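Local coordinates for protein mevalonate diphosphate decarboxylase (Legionella pneumophila, PDB 3LTO) that probably catalyses the ATP-dependent decarboxylation of mevalonate diphosphate to isopentenyl diphosphate in isoprenoid synthesis, at residues A[198-204]-A[244-250]; A[15-19]-A[205-209]; A[1-5]-A[123-128]; A[76-80]-A[93-97]. One frame throughout, in Å; residues are numbered along the deposited sequence.

Interaction 1. Residues A[198-204]-A[244-250]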
loop_
_atom_site.group_PDB
_atom_site.type_symbol
_atom_site.label_atom_id
_atom_site.label_comp_id
_atom_site.label_asym_id
_atom_site.label_seq_id
_atom_site.Cartn_x
_atom_site.Cartn_y
_atom_site.Cartn_z
ATOM N N LEU A 198 6.804 -21.862 -11.470
ATOM C CA LEU A 198 7.759 -22.944 -11.272
ATOM C C LEU A 198 8.834 -22.693 -10.221
ATOM O O LEU A 198 9.244 -23.619 -9.519
ATOM C CB LEU A 198 8.419 -23.301 -12.607
ATOM C CG LEU A 198 7.462 -23.813 -13.686
ATOM C CD1 LEU A 198 8.216 -24.033 -14.990
ATOM C CD2 LEU A 198 6.816 -25.107 -13.221
ATOM N N VAL A 199 9.277 -21.447 -10.098
ATOM C CA VAL A 199 10.329 -21.117 -9.141
ATOM C C VAL A 199 9.993 -21.343 -7.672
ATOM O O VAL A 199 10.871 -21.235 -6.818
ATOM C CB VAL A 199 10.811 -19.656 -9.321
ATOM C CG1 VAL A 199 11.583 -19.527 -10.618
ATOM C CG2 VAL A 199 9.626 -18.710 -9.319
ATOM N N LYS A 200 8.736 -21.655 -7.373
ATOM C CA LYS A 200 8.336 -21.898 -5.989
ATOM C C LYS A 200 9.052 -23.121 -5.415
ATOM O O LYS A 200 9.237 -23.227 -4.201
ATOM C CB LYS A 200 6.816 -22.102 -5.888
ATOM C CG LYS A 200 6.010 -20.820 -5.722
ATOM C CD LYS A 200 5.340 -20.365 -7.011
ATOM C CE LYS A 200 4.473 -19.122 -6.770
ATOM N NZ LYS A 200 3.774 -18.607 -7.995
ATOM N N THR A 201 9.462 -24.033 -6.295
ATOM C CA THR A 201 10.151 -25.248 -5.880
ATOM C C THR A 201 11.652 -25.073 -5.638
ATOM O O THR A 201 12.315 -25.969 -5.110
ATOM C CB THR A 201 9.940 -26.372 -6.907
ATOM O OG1 THR A 201 8.547 -26.701 -6.965
ATOM C CG2 THR A 201 10.710 -27.618 -6.501
ATOM N N SER A 202 12.202 -23.932 -6.027
ATOM C CA SER A 202 13.618 -23.706 -5.794
ATOM C C SER A 202 13.849 -23.536 -4.299
ATOM O O SER A 202 13.021 -22.947 -3.599
ATOM C CB SER A 202 14.095 -22.452 -6.514
ATOM O OG SER A 202 15.422 -22.154 -6.126
ATOM N N PRO A 203 14.979 -24.043 -3.788
ATOM C CA PRO A 203 15.291 -23.929 -2.361
ATOM C C PRO A 203 15.603 -22.495 -1.971
ATOM O O PRO A 203 15.576 -22.144 -0.798
ATOM C CB PRO A 203 16.520 -24.826 -2.195
ATOM C CG PRO A 203 16.443 -25.759 -3.342
ATOM C CD PRO A 203 15.971 -24.886 -4.469
ATOM N N PHE A 204 15.905 -21.668 -2.963
ATOM C CA PHE A 204 16.250 -20.273 -2.712
ATOM C C PHE A 204 15.064 -19.328 -2.863
ATOM O O PHE A 204 15.180 -18.131 -2.600
ATOM C CB PHE A 204 17.370 -19.840 -3.660
ATOM C CG PHE A 204 18.557 -20.771 -3.667
ATOM C CD1 PHE A 204 19.196 -21.120 -2.482
ATOM C CD2 PHE A 204 19.041 -21.293 -4.865
ATOM C CE1 PHE A 204 20.306 -21.978 -2.492
ATOM C CE2 PHE A 204 20.148 -22.150 -4.880
ATOM C CZ PHE A 204 20.780 -22.492 -3.692
ATOM N N GLN A 244 18.864 -18.216 -11.372
ATOM C CA GLN A 244 19.309 -19.406 -10.660
ATOM C C GLN A 244 18.067 -20.136 -10.143
ATOM O O GLN A 244 18.064 -21.359 -10.015
ATOM C CB GLN A 244 20.222 -19.044 -9.482
ATOM C CG GLN A 244 20.519 -20.232 -8.576
ATOM C CD GLN A 244 21.652 -19.978 -7.594
ATOM O OE1 GLN A 244 22.706 -20.620 -7.667
ATOM N NE2 GLN A 244 21.443 -19.038 -6.669
ATOM N N LEU A 245 17.015 -19.376 -9.850
ATOM C CA LEU A 245 15.764 -19.957 -9.363
ATOM C C LEU A 245 15.190 -20.917 -10.400
ATOM O O LEU A 245 14.732 -22.002 -10.063
ATOM C CB LEU A 245 14.745 -18.855 -9.065
ATOM C CG LEU A 245 14.432 -18.445 -7.621
ATOM C CD1 LEU A 245 15.681 -18.381 -6.768
ATOM C CD2 LEU A 245 13.718 -17.094 -7.658
ATOM N N PHE A 246 15.224 -20.514 -11.664
ATOM C CA PHE A 246 14.695 -21.364 -12.723
ATOM C C PHE A 246 15.434 -22.707 -12.804
ATOM O O PHE A 246 14.811 -23.764 -12.905
ATOM C CB PHE A 246 14.783 -20.661 -14.091
ATOM C CG PHE A 246 14.232 -19.253 -14.110
ATOM C CD1 PHE A 246 13.042 -18.941 -13.471
ATOM C CD2 PHE A 246 14.896 -18.243 -14.811
ATOM C CE1 PHE A 246 12.515 -17.642 -13.525
ATOM C CE2 PHE A 246 14.383 -16.946 -14.873
ATOM C CZ PHE A 246 13.183 -16.643 -14.226
ATOM N N LYS A 247 16.759 -22.675 -12.745
ATOM C CA LYS A 247 17.524 -23.914 -12.858
ATOM C C LYS A 247 17.685 -24.733 -11.583
ATOM O O LYS A 247 18.299 -25.804 -11.608
ATOM C CB LYS A 247 18.906 -23.635 -13.463
ATOM C CG LYS A 247 19.874 -22.912 -12.549
ATOM C CD LYS A 247 21.238 -22.753 -13.216
ATOM C CE LYS A 247 22.277 -22.198 -12.254
ATOM N NZ LYS A 247 23.548 -21.876 -12.951
ATOM N N THR A 248 17.150 -24.251 -10.466
ATOM C CA THR A 248 17.250 -25.017 -9.223
ATOM C C THR A 248 15.876 -25.458 -8.716
ATOM O O THR A 248 15.741 -25.874 -7.571
ATOM C CB THR A 248 17.964 -24.226 -8.103
ATOM O OG1 THR A 248 17.292 -22.987 -7.893
ATOM C CG2 THR A 248 19.413 -23.948 -8.474
ATOM N N CYS A 249 14.853 -25.362 -9.561
ATOM C CA CYS A 249 13.520 -25.793 -9.147
ATOM C C CYS A 249 13.408 -27.304 -9.352
ATOM O O CYS A 249 14.391 -27.963 -9.704
ATOM C CB CYS A 249 12.426 -25.062 -9.938
ATOM S SG CYS A 249 12.360 -25.398 -11.718
ATOM N N GLU A 250 12.214 -27.841 -9.127
ATOM C CA GLU A 250 11.954 -29.273 -9.270
ATOM C C GLU A 250 12.421 -29.805 -10.625
ATOM O O GLU A 250 13.139 -30.806 -10.698
ATOM C CB GLU A 250 10.459 -29.530 -9.083
ATOM C CG GLU A 250 10.065 -30.983 -8.954
ATOM C CD GLU A 250 8.703 -31.133 -8.300
ATOM O OE1 GLU A 250 8.574 -30.742 -7.117
ATOM O OE2 GLU A 250 7.770 -31.629 -8.968
#
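S202 and T248 meet hydroxyl to hydroxyl: S202 OG donates to T248 OG1 over 2.7 Å, and T248 OG1 donates in turn to Q244 O at 2.8 Å. The chain of hydrogen bonds continues at the other end, where F204 N donates back to S202 OG with an N-H...O angle of 160°. T248 OG1 can serve both partners because its chi1 of 56° sets it between the backbone N and the carbonyl carbon, turned back toward Q244 O, four residues earlier. S202 OG, accepting from the amide two residues on, forms an ST turn, which shapes the loop between helices 192-198 and 208-224 as it crosses the end of 228-247 in the C-terminal domain. S202 CA also leans on T248 O in a CA-H...O contact of 3.5 Å. On one side of this polar line V199 CG1 packs against L245 CB at 3.6 Å and lies beside the F246 ring, while on the other the F204 ring crosses the amide of Q244, their planes 33° apart and F204 CD2 3.8 Å from Q244 NE2. L245 CD1 packs against F204 CB at 3.8 Å. Farther out, the F246 ring is set by H243 and Y255, both edge-to-face, and by F253, and F204 O accepts from T207 OG1, just before helix 208-224, and from R211 NH2 within it.

Interaction 2. Residues A[15-19]-A[205-209]. With SO4 (sulfate ion), chain C; SO4 (sulfate ion), chain D.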
loop_
_atom_site.group_PDB
_atom_site.type_symbol
_atom_site.label_atom_id
_atom_site.label_comp_id
_atom_site.label_asym_id
_atom_site.label_seq_id
_atom_site.Cartn_x
_atom_site.Cartn_y
_atom_site.Cartn_z
ATOM N N LYS A 15 13.679 -7.118 -9.256
ATOM C CA LYS A 15 12.516 -7.866 -9.742
ATOM C C LYS A 15 11.343 -8.135 -8.806
ATOM O O LYS A 15 11.520 -8.538 -7.665
ATOM C CB LYS A 15 12.967 -9.228 -10.291
ATOM C CG LYS A 15 14.241 -9.231 -11.134
ATOM C CD LYS A 15 14.071 -8.467 -12.426
ATOM C CE LYS A 15 15.313 -8.593 -13.298
ATOM N NZ LYS A 15 15.195 -7.801 -14.561
ATOM N N TYR A 16 10.138 -7.931 -9.326
ATOM C CA TYR A 16 8.909 -8.218 -8.604
ATOM C C TYR A 16 8.751 -9.729 -8.742
ATOM O O TYR A 16 8.564 -10.441 -7.765
ATOM C CB TYR A 16 7.731 -7.495 -9.261
ATOM C CG TYR A 16 6.386 -8.143 -9.008
ATOM C CD1 TYR A 16 5.968 -8.472 -7.715
ATOM C CD2 TYR A 16 5.527 -8.422 -10.069
ATOM C CE1 TYR A 16 4.727 -9.064 -7.494
ATOM C CE2 TYR A 16 4.292 -9.006 -9.861
ATOM C CZ TYR A 16 3.894 -9.330 -8.575
ATOM O OH TYR A 16 2.679 -9.946 -8.396
HETATM N N MSE A 17 8.825 -10.197 -9.982
HETATM C CA MSE A 17 8.755 -11.619 -10.311
HETATM C C MSE A 17 7.432 -12.330 -10.033
HETATM O O MSE A 17 7.375 -13.558 -10.003
HETATM C CB MSE A 17 9.884 -12.366 -9.594
HETATM C CG MSE A 17 10.313 -13.638 -10.288
HETATM SE SE MSE A 17 11.605 -14.633 -9.241
HETATM C CE MSE A 17 12.727 -13.164 -8.749
ATOM N N GLY A 18 6.369 -11.567 -9.833
ATOM C CA GLY A 18 5.085 -12.181 -9.572
ATOM C C GLY A 18 5.006 -12.852 -8.216
ATOM O O GLY A 18 4.075 -13.605 -7.943
ATOM N N LYS A 19 5.994 -12.598 -7.366
ATOM C CA LYS A 19 5.998 -13.181 -6.033
ATOM C C LYS A 19 5.095 -12.273 -5.201
ATOM O O LYS A 19 5.472 -11.155 -4.855
ATOM C CB LYS A 19 7.427 -13.206 -5.472
ATOM C CG LYS A 19 7.600 -14.088 -4.242
ATOM C CD LYS A 19 9.066 -14.345 -3.934
ATOM C CE LYS A 19 9.224 -14.983 -2.563
ATOM N NZ LYS A 19 8.650 -14.115 -1.476
ATOM N N TYR A 205 13.926 -19.865 -3.284
ATOM C CA TYR A 205 12.733 -19.048 -3.477
ATOM C C TYR A 205 12.253 -18.412 -2.176
ATOM O O TYR A 205 11.975 -17.217 -2.117
ATOM C CB TYR A 205 11.623 -19.897 -4.091
ATOM C CG TYR A 205 10.287 -19.200 -4.186
ATOM C CD1 TYR A 205 9.389 -19.229 -3.121
ATOM C CD2 TYR A 205 9.920 -18.507 -5.340
ATOM C CE1 TYR A 205 8.162 -18.592 -3.201
ATOM C CE2 TYR A 205 8.693 -17.862 -5.430
ATOM C CZ TYR A 205 7.818 -17.910 -4.356
ATOM O OH TYR A 205 6.597 -17.281 -4.430
ATOM N N GLU A 206 12.163 -19.231 -1.138
ATOM C CA GLU A 206 11.723 -18.804 0.186
ATOM C C GLU A 206 12.422 -17.541 0.688
ATOM O O GLU A 206 11.796 -16.685 1.317
ATOM C CB GLU A 206 11.971 -19.943 1.178
ATOM C CG GLU A 206 13.424 -20.449 1.117
ATOM C CD GLU A 206 13.659 -21.688 1.958
ATOM O OE1 GLU A 206 13.569 -21.583 3.200
ATOM O OE2 GLU A 206 13.925 -22.765 1.375
ATOM N N THR A 207 13.718 -17.441 0.411
ATOM C CA THR A 207 14.537 -16.311 0.843
ATOM C C THR A 207 14.782 -15.245 -0.236
ATOM O O THR A 207 15.543 -14.295 -0.026
ATOM C CB THR A 207 15.908 -16.815 1.316
ATOM O OG1 THR A 207 16.521 -17.565 0.257
ATOM C CG2 THR A 207 15.755 -17.721 2.558
ATOM N N ARG A 208 14.134 -15.414 -1.385
ATOM C CA ARG A 208 14.280 -14.501 -2.520
ATOM C C ARG A 208 13.934 -13.022 -2.253
ATOM O O ARG A 208 14.664 -12.117 -2.678
ATOM C CB ARG A 208 13.459 -15.057 -3.693
ATOM C CG ARG A 208 13.204 -14.104 -4.838
ATOM C CD ARG A 208 14.472 -13.483 -5.397
ATOM N NE ARG A 208 14.117 -12.280 -6.142
ATOM C CZ ARG A 208 14.942 -11.275 -6.411
ATOM N NH1 ARG A 208 16.205 -11.307 -6.002
ATOM N NH2 ARG A 208 14.483 -10.218 -7.068
ATOM N N SER A 209 12.840 -12.768 -1.545
ATOM C CA SER A 209 12.442 -11.399 -1.255
ATOM C C SER A 209 13.409 -10.702 -0.304
ATOM O O SER A 209 13.631 -9.498 -0.412
ATOM C CB SER A 209 11.020 -11.370 -0.690
ATOM O OG SER A 209 10.091 -11.826 -1.661
HETATM S S SO4 C . 9.376 -7.840 -13.008
HETATM O O1 SO4 C . 9.876 -7.023 -11.889
HETATM O O2 SO4 C . 8.334 -7.077 -13.702
HETATM O O3 SO4 C . 10.492 -8.127 -13.920
HETATM O O4 SO4 C . 8.803 -9.106 -12.535
HETATM S S SO4 D . 0.970 -10.965 -11.430
HETATM O O1 SO4 D . 0.831 -10.080 -10.265
HETATM O O2 SO4 D . 0.574 -10.254 -12.655
HETATM O O3 SO4 D . 2.373 -11.395 -11.550
HETATM O O4 SO4 D . 0.114 -12.151 -11.252
HETATM O O HOH W 1 10.834 -11.524 -6.181
#
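K19 NZ donates to S209 OG at 2.7 Å and also forms a salt bridge with D28, so two groups hold the ammonium. S209 OG has a second partner in N29. K19 reaches there with CG anti to its backbone N (chi1 -166°), extended as far as CE and bent only at the last torsion. The chain passes over one face of Y205: K19 CE stands 4.0 Å from the ring centroid and 22° off its normal, a CH-pi contact, whereas the ammonium is too far for more than weak cation-pi attraction. Alongside, the CE methyl of selenomethionine M17 meets R208 NE obliquely at 3.1 Å. R208 NH2 adds a weak bond to K15 O; the stronger partners of R208 are E238, through NH2, and D241, through NH1. On the Y16-K19 type I' turn, Y16 N and M17 N donate to one sulfate, through O1 at 2.7 Å and O4 at 2.8 Å, and Y16 OH to O1 of the other. Both ions probably come from the crystallisation liquor; K20, R144, G148, S149 and R152 also bind them. The contact joins the N- and C-terminal domains of a GHMP-kinase-like fold, its anion sites consistent with a phosphate-binding cleft.

Interaction 3. Residues A[1-5]-A[123-128]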
loop_
_atom_site.group_PDB
_atom_site.type_symbol
_atom_site.label_atom_id
_atom_site.label_comp_id
_atom_site.label_asym_id
_atom_site.label_seq_id
_atom_site.Cartn_x
_atom_site.Cartn_y
_atom_site.Cartn_z
HETATM N N MSE A 1 -18.297 4.570 -31.816
HETATM C CA MSE A 1 -16.983 5.028 -32.342
HETATM C C MSE A 1 -15.824 4.273 -31.688
HETATM O O MSE A 1 -15.974 3.103 -31.331
HETATM C CB MSE A 1 -16.831 6.526 -32.108
HETATM C CG MSE A 1 -16.859 6.921 -30.649
HETATM SE SE MSE A 1 -15.677 8.399 -30.371
HETATM C CE MSE A 1 -16.518 9.164 -28.793
ATOM N N HIS A 2 -14.674 4.933 -31.534
ATOM C CA HIS A 2 -13.507 4.278 -30.937
ATOM C C HIS A 2 -12.707 5.132 -29.953
ATOM O O HIS A 2 -12.853 6.354 -29.887
ATOM C CB HIS A 2 -12.546 3.795 -32.028
ATOM C CG HIS A 2 -11.575 4.842 -32.480
ATOM N ND1 HIS A 2 -11.947 5.925 -33.247
ATOM C CD2 HIS A 2 -10.253 4.998 -32.227
ATOM C CE1 HIS A 2 -10.897 6.703 -33.446
ATOM N NE2 HIS A 2 -9.857 6.163 -32.838
ATOM N N TRP A 3 -11.833 4.460 -29.214
ATOM C CA TRP A 3 -10.965 5.089 -28.226
ATOM C C TRP A 3 -9.590 4.482 -28.452
ATOM O O TRP A 3 -9.484 3.328 -28.857
ATOM C CB TRP A 3 -11.475 4.776 -26.817
ATOM C CG TRP A 3 -12.843 5.344 -26.560
ATOM C CD1 TRP A 3 -13.132 6.576 -26.052
ATOM C CD2 TRP A 3 -14.104 4.718 -26.837
ATOM N NE1 TRP A 3 -14.490 6.759 -25.989
ATOM C CE2 TRP A 3 -15.114 5.633 -26.465
ATOM C CE3 TRP A 3 -14.478 3.472 -27.360
ATOM C CZ2 TRP A 3 -16.477 5.342 -26.600
ATOM C CZ3 TRP A 3 -15.841 3.182 -27.494
ATOM C CH2 TRP A 3 -16.820 4.115 -27.113
ATOM N N PHE A 4 -8.540 5.261 -28.207
ATOM C CA PHE A 4 -7.174 4.790 -28.418
ATOM C C PHE A 4 -6.263 5.294 -27.301
ATOM O O PHE A 4 -6.382 6.437 -26.868
ATOM C CB PHE A 4 -6.678 5.308 -29.772
ATOM C CG PHE A 4 -5.311 4.813 -30.164
ATOM C CD1 PHE A 4 -5.146 3.568 -30.760
ATOM C CD2 PHE A 4 -4.194 5.624 -29.993
ATOM C CE1 PHE A 4 -3.883 3.138 -31.188
ATOM C CE2 PHE A 4 -2.925 5.203 -30.419
ATOM C CZ PHE A 4 -2.772 3.961 -31.017
ATOM N N ALA A 5 -5.367 4.436 -26.826
ATOM C CA ALA A 5 -4.421 4.817 -25.779
ATOM C C ALA A 5 -3.133 4.017 -25.929
ATOM O O ALA A 5 -3.112 2.954 -26.550
ATOM C CB ALA A 5 -5.029 4.582 -24.390
ATOM N N ILE A 123 -10.705 5.685 -20.376
ATOM C CA ILE A 123 -11.201 6.801 -21.168
ATOM C C ILE A 123 -12.568 6.435 -21.726
ATOM O O ILE A 123 -13.563 7.113 -21.463
ATOM C CB ILE A 123 -10.227 7.127 -22.317
ATOM C CG1 ILE A 123 -8.914 7.658 -21.729
ATOM C CG2 ILE A 123 -10.850 8.139 -23.274
ATOM C CD1 ILE A 123 -7.837 7.903 -22.749
ATOM N N ALA A 124 -12.612 5.343 -22.479
ATOM C CA ALA A 124 -13.846 4.860 -23.080
ATOM C C ALA A 124 -14.988 4.721 -22.072
ATOM O O ALA A 124 -16.076 5.241 -22.286
ATOM C CB ALA A 124 -13.596 3.520 -23.748
ATOM N N LEU A 125 -14.733 4.018 -20.976
ATOM C CA LEU A 125 -15.757 3.787 -19.967
ATOM C C LEU A 125 -16.179 5.045 -19.221
ATOM O O LEU A 125 -17.328 5.163 -18.784
ATOM C CB LEU A 125 -15.283 2.699 -18.997
ATOM C CG LEU A 125 -15.100 1.353 -19.712
ATOM C CD1 LEU A 125 -14.539 0.294 -18.764
ATOM C CD2 LEU A 125 -16.449 0.912 -20.273
ATOM N N SER A 126 -15.251 5.986 -19.091
ATOM C CA SER A 126 -15.518 7.256 -18.435
ATOM C C SER A 126 -16.548 8.053 -19.254
ATOM O O SER A 126 -17.548 8.529 -18.716
ATOM C CB SER A 126 -14.216 8.054 -18.314
ATOM O OG SER A 126 -14.424 9.280 -17.641
ATOM N N GLU A 127 -16.309 8.182 -20.556
ATOM C CA GLU A 127 -17.214 8.926 -21.431
ATOM C C GLU A 127 -18.554 8.216 -21.655
ATOM O O GLU A 127 -19.581 8.870 -21.824
ATOM C CB GLU A 127 -16.552 9.192 -22.792
ATOM C CG GLU A 127 -15.218 9.917 -22.713
ATOM C CD GLU A 127 -14.587 10.130 -24.080
ATOM O OE1 GLU A 127 -15.044 9.485 -25.041
ATOM O OE2 GLU A 127 -13.632 10.933 -24.194
ATOM N N LEU A 128 -18.546 6.887 -21.661
ATOM C CA LEU A 128 -19.769 6.123 -21.877
ATOM C C LEU A 128 -20.714 6.115 -20.683
ATOM O O LEU A 128 -21.931 6.082 -20.848
ATOM C CB LEU A 128 -19.437 4.677 -22.247
ATOM C CG LEU A 128 -19.057 4.436 -23.711
ATOM C CD1 LEU A 128 -18.455 3.049 -23.883
ATOM C CD2 LEU A 128 -20.300 4.611 -24.582
#
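The W3 indole lies with one face on the helix backbone at A124, whose CB stands 3.3 Å above the ring plane, offset toward the rim. A124 CA is directly over the five-membered ring, 3.4 Å from its centroid, so this is a CH-pi contact. At the pyrrole edge W3 NE1 donates to E127 OE1 over 2.9 Å with an N-H...O angle of 155°. The oxygen sits in the indole plane, yet it is met from above its own carboxylate plane, 48° out of it. The bond, with A124 against the face, would restrict rotation of the ring about its CB-CG axis, and it gives the indole N-H a partner. Around the rim, I123 CG2 reaches W3 CD1 at 3.9 Å beside the polar edge, and L128 CD1 comes obliquely to W3 CH2 at 3.8 Å, at the benzene end. Thus I123, A124, E127 and L128, one helical face, all contact a single side chain. The axes of segments 2-5 and 123-128 run at 141°, closer to antiparallel than to perpendicular. Strand 2-12 is here bonded to strand 31-47 through W3 and L45, while C120 of helix 110-129 and F93 of strand 93-99 extend the packing around W3.

Interaction 4. Residues A[76-80]-A[93-97]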
loop_
_atom_site.group_PDB
_atom_site.type_symbol
_atom_site.label_atom_id
_atom_site.label_comp_id
_atom_site.label_asym_id
_atom_site.label_seq_id
_atom_site.Cartn_x
_atom_site.Cartn_y
_atom_site.Cartn_z
ATOM N N PHE A 76 -6.276 -10.911 -20.906
ATOM C CA PHE A 76 -6.525 -9.588 -21.472
ATOM C C PHE A 76 -8.004 -9.209 -21.471
ATOM O O PHE A 76 -8.360 -8.094 -21.099
ATOM C CB PHE A 76 -5.954 -9.513 -22.899
ATOM C CG PHE A 76 -5.402 -8.151 -23.266
ATOM C CD1 PHE A 76 -4.448 -7.531 -22.458
ATOM C CD2 PHE A 76 -5.820 -7.502 -24.425
ATOM C CE1 PHE A 76 -3.920 -6.283 -22.799
ATOM C CE2 PHE A 76 -5.300 -6.260 -24.774
ATOM C CZ PHE A 76 -4.347 -5.647 -23.958
ATOM N N ILE A 77 -8.860 -10.139 -21.890
ATOM C CA ILE A 77 -10.291 -9.897 -21.919
ATOM C C ILE A 77 -10.821 -9.777 -20.482
ATOM O O ILE A 77 -11.577 -8.852 -20.166
ATOM C CB ILE A 77 -11.008 -11.023 -22.714
ATOM C CG1 ILE A 77 -10.741 -10.817 -24.213
ATOM C CG2 ILE A 77 -12.508 -11.024 -22.426
ATOM C CD1 ILE A 77 -11.287 -11.916 -25.125
ATOM N N ASP A 78 -10.415 -10.690 -19.604
ATOM C CA ASP A 78 -10.857 -10.611 -18.211
ATOM C C ASP A 78 -10.540 -9.227 -17.630
ATOM O O ASP A 78 -11.304 -8.697 -16.823
ATOM C CB ASP A 78 -10.168 -11.671 -17.343
ATOM C CG ASP A 78 -10.784 -13.040 -17.494
ATOM O OD1 ASP A 78 -11.897 -13.136 -18.057
ATOM O OD2 ASP A 78 -10.159 -14.019 -17.031
ATOM N N HIS A 79 -9.412 -8.644 -18.029
ATOM C CA HIS A 79 -9.050 -7.336 -17.506
ATOM C C HIS A 79 -10.027 -6.277 -17.997
ATOM O O HIS A 79 -10.342 -5.339 -17.267
ATOM C CB HIS A 79 -7.620 -6.951 -17.902
ATOM C CG HIS A 79 -7.140 -5.692 -17.251
ATOM N ND1 HIS A 79 -7.033 -5.558 -15.884
ATOM C CD2 HIS A 79 -6.771 -4.500 -17.775
ATOM C CE1 HIS A 79 -6.622 -4.338 -15.592
ATOM N NE2 HIS A 79 -6.455 -3.674 -16.723
ATOM N N LEU A 80 -10.509 -6.420 -19.228
ATOM C CA LEU A 80 -11.465 -5.450 -19.739
ATOM C C LEU A 80 -12.760 -5.615 -18.953
ATOM O O LEU A 80 -13.350 -4.630 -18.516
ATOM C CB LEU A 80 -11.738 -5.649 -21.237
ATOM C CG LEU A 80 -12.795 -4.689 -21.812
ATOM C CD1 LEU A 80 -12.386 -3.256 -21.468
ATOM C CD2 LEU A 80 -12.946 -4.856 -23.337
ATOM N N PHE A 93 -16.708 -5.019 -26.411
ATOM C CA PHE A 93 -15.797 -4.178 -27.177
ATOM C C PHE A 93 -14.903 -5.033 -28.062
ATOM O O PHE A 93 -14.578 -6.173 -27.711
ATOM C CB PHE A 93 -14.883 -3.383 -26.237
ATOM C CG PHE A 93 -15.558 -2.243 -25.534
ATOM C CD1 PHE A 93 -15.673 -0.998 -26.151
ATOM C CD2 PHE A 93 -16.080 -2.411 -24.253
ATOM C CE1 PHE A 93 -16.300 0.071 -25.500
ATOM C CE2 PHE A 93 -16.711 -1.353 -23.592
ATOM C CZ PHE A 93 -16.820 -0.106 -24.218
ATOM N N LEU A 94 -14.527 -4.487 -29.213
ATOM C CA LEU A 94 -13.599 -5.157 -30.101
ATOM C C LEU A 94 -12.281 -4.570 -29.608
ATOM O O LEU A 94 -12.127 -3.354 -29.557
ATOM C CB LEU A 94 -13.834 -4.764 -31.562
ATOM C CG LEU A 94 -12.748 -5.198 -32.562
ATOM C CD1 LEU A 94 -12.599 -6.704 -32.555
ATOM C CD2 LEU A 94 -13.107 -4.716 -33.965
ATOM N N ILE A 95 -11.352 -5.424 -29.201
ATOM C CA ILE A 95 -10.065 -4.961 -28.694
ATOM C C ILE A 95 -8.973 -5.190 -29.726
ATOM O O ILE A 95 -8.730 -6.316 -30.140
ATOM C CB ILE A 95 -9.666 -5.722 -27.410
ATOM C CG1 ILE A 95 -10.839 -5.731 -26.433
ATOM C CG2 ILE A 95 -8.438 -5.067 -26.771
ATOM C CD1 ILE A 95 -10.635 -6.630 -25.239
ATOM N N GLN A 96 -8.323 -4.113 -30.148
ATOM C CA GLN A 96 -7.239 -4.223 -31.107
ATOM C C GLN A 96 -5.971 -3.663 -30.468
ATOM O O GLN A 96 -5.817 -2.453 -30.297
ATOM C CB GLN A 96 -7.596 -3.478 -32.399
ATOM C CG GLN A 96 -8.647 -4.213 -33.234
ATOM C CD GLN A 96 -9.053 -3.448 -34.475
ATOM O OE1 GLN A 96 -9.498 -4.039 -35.463
ATOM N NE2 GLN A 96 -8.920 -2.124 -34.428
ATOM N N SER A 97 -5.075 -4.570 -30.094
ATOM C CA SER A 97 -3.818 -4.210 -29.454
ATOM C C SER A 97 -2.660 -4.312 -30.442
ATOM O O SER A 97 -2.720 -5.073 -31.415
ATOM C CB SER A 97 -3.559 -5.135 -28.264
ATOM O OG SER A 97 -3.539 -6.491 -28.684
#
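L80 and I95 are brought end to end by their torsions: CG of L80 is anti to its backbone N (chi1 177°), and chi1 of -49° in I95 sets CG1 anti to the carbonyl carbon. Their tips meet at L80 CD2 and I95 CD1, 3.5 Å apart, tighter than usual for two methyl carbons. The same L80 CD2 touches F93 CB at 3.8 Å, with the two side chains crossing at about a right angle, so one methyl sits between two inward residues of the strand. I95 uses its other branch for the next turn back along the helix, where I95 CG2 meets F76 CE2 at 3.9 Å. F76 CE2 also lies 4.1 Å from S97 CB, both approaches to the ring being oblique. I77 CG1 adds a looser contact with I95 CD1 at 4.3 Å. The alternation F93, I95, S97 supplies the strand side and F76, I77, L80 the helix side; the segment axes approach to 10.8 Å at 128°. Helix 71-87 is the crossover of a beta-alpha-beta unit whose strands, 54-55 and 93-99, pair in parallel. W55 of the first strand receives I77 and I95 and meets the F76 ring, while its NE1 hydrogen-bonds S97 OG. With no hydrogen bond across the two segments, the helix is held to the sheet by apolar packing, consistent with hydrophobic burial as its main source of stability.

In the fold
From the N terminus, residues 1-5 open interaction 3 and residues 15-19 open interaction 2. Interaction 4 closes first, over the short connection from helix 71-87 to strand 93-99, and so falls within the spans of both. Interaction 3 then closes at residues 123-128, tying the first strand to helix 110-129; F93 of interaction 4 touches W3, L125 and L128 there. Interaction 2 spans the two domains and crosses interaction 3 along the chain. Interaction 1 opens at 198-204, just before interaction 2 closes at 205-209, and closes at 244-250, so interactions 1 and 2 also cross; they touch through L245 and M17. The centre of interaction 1 lies about 43 Å from that of interaction 3.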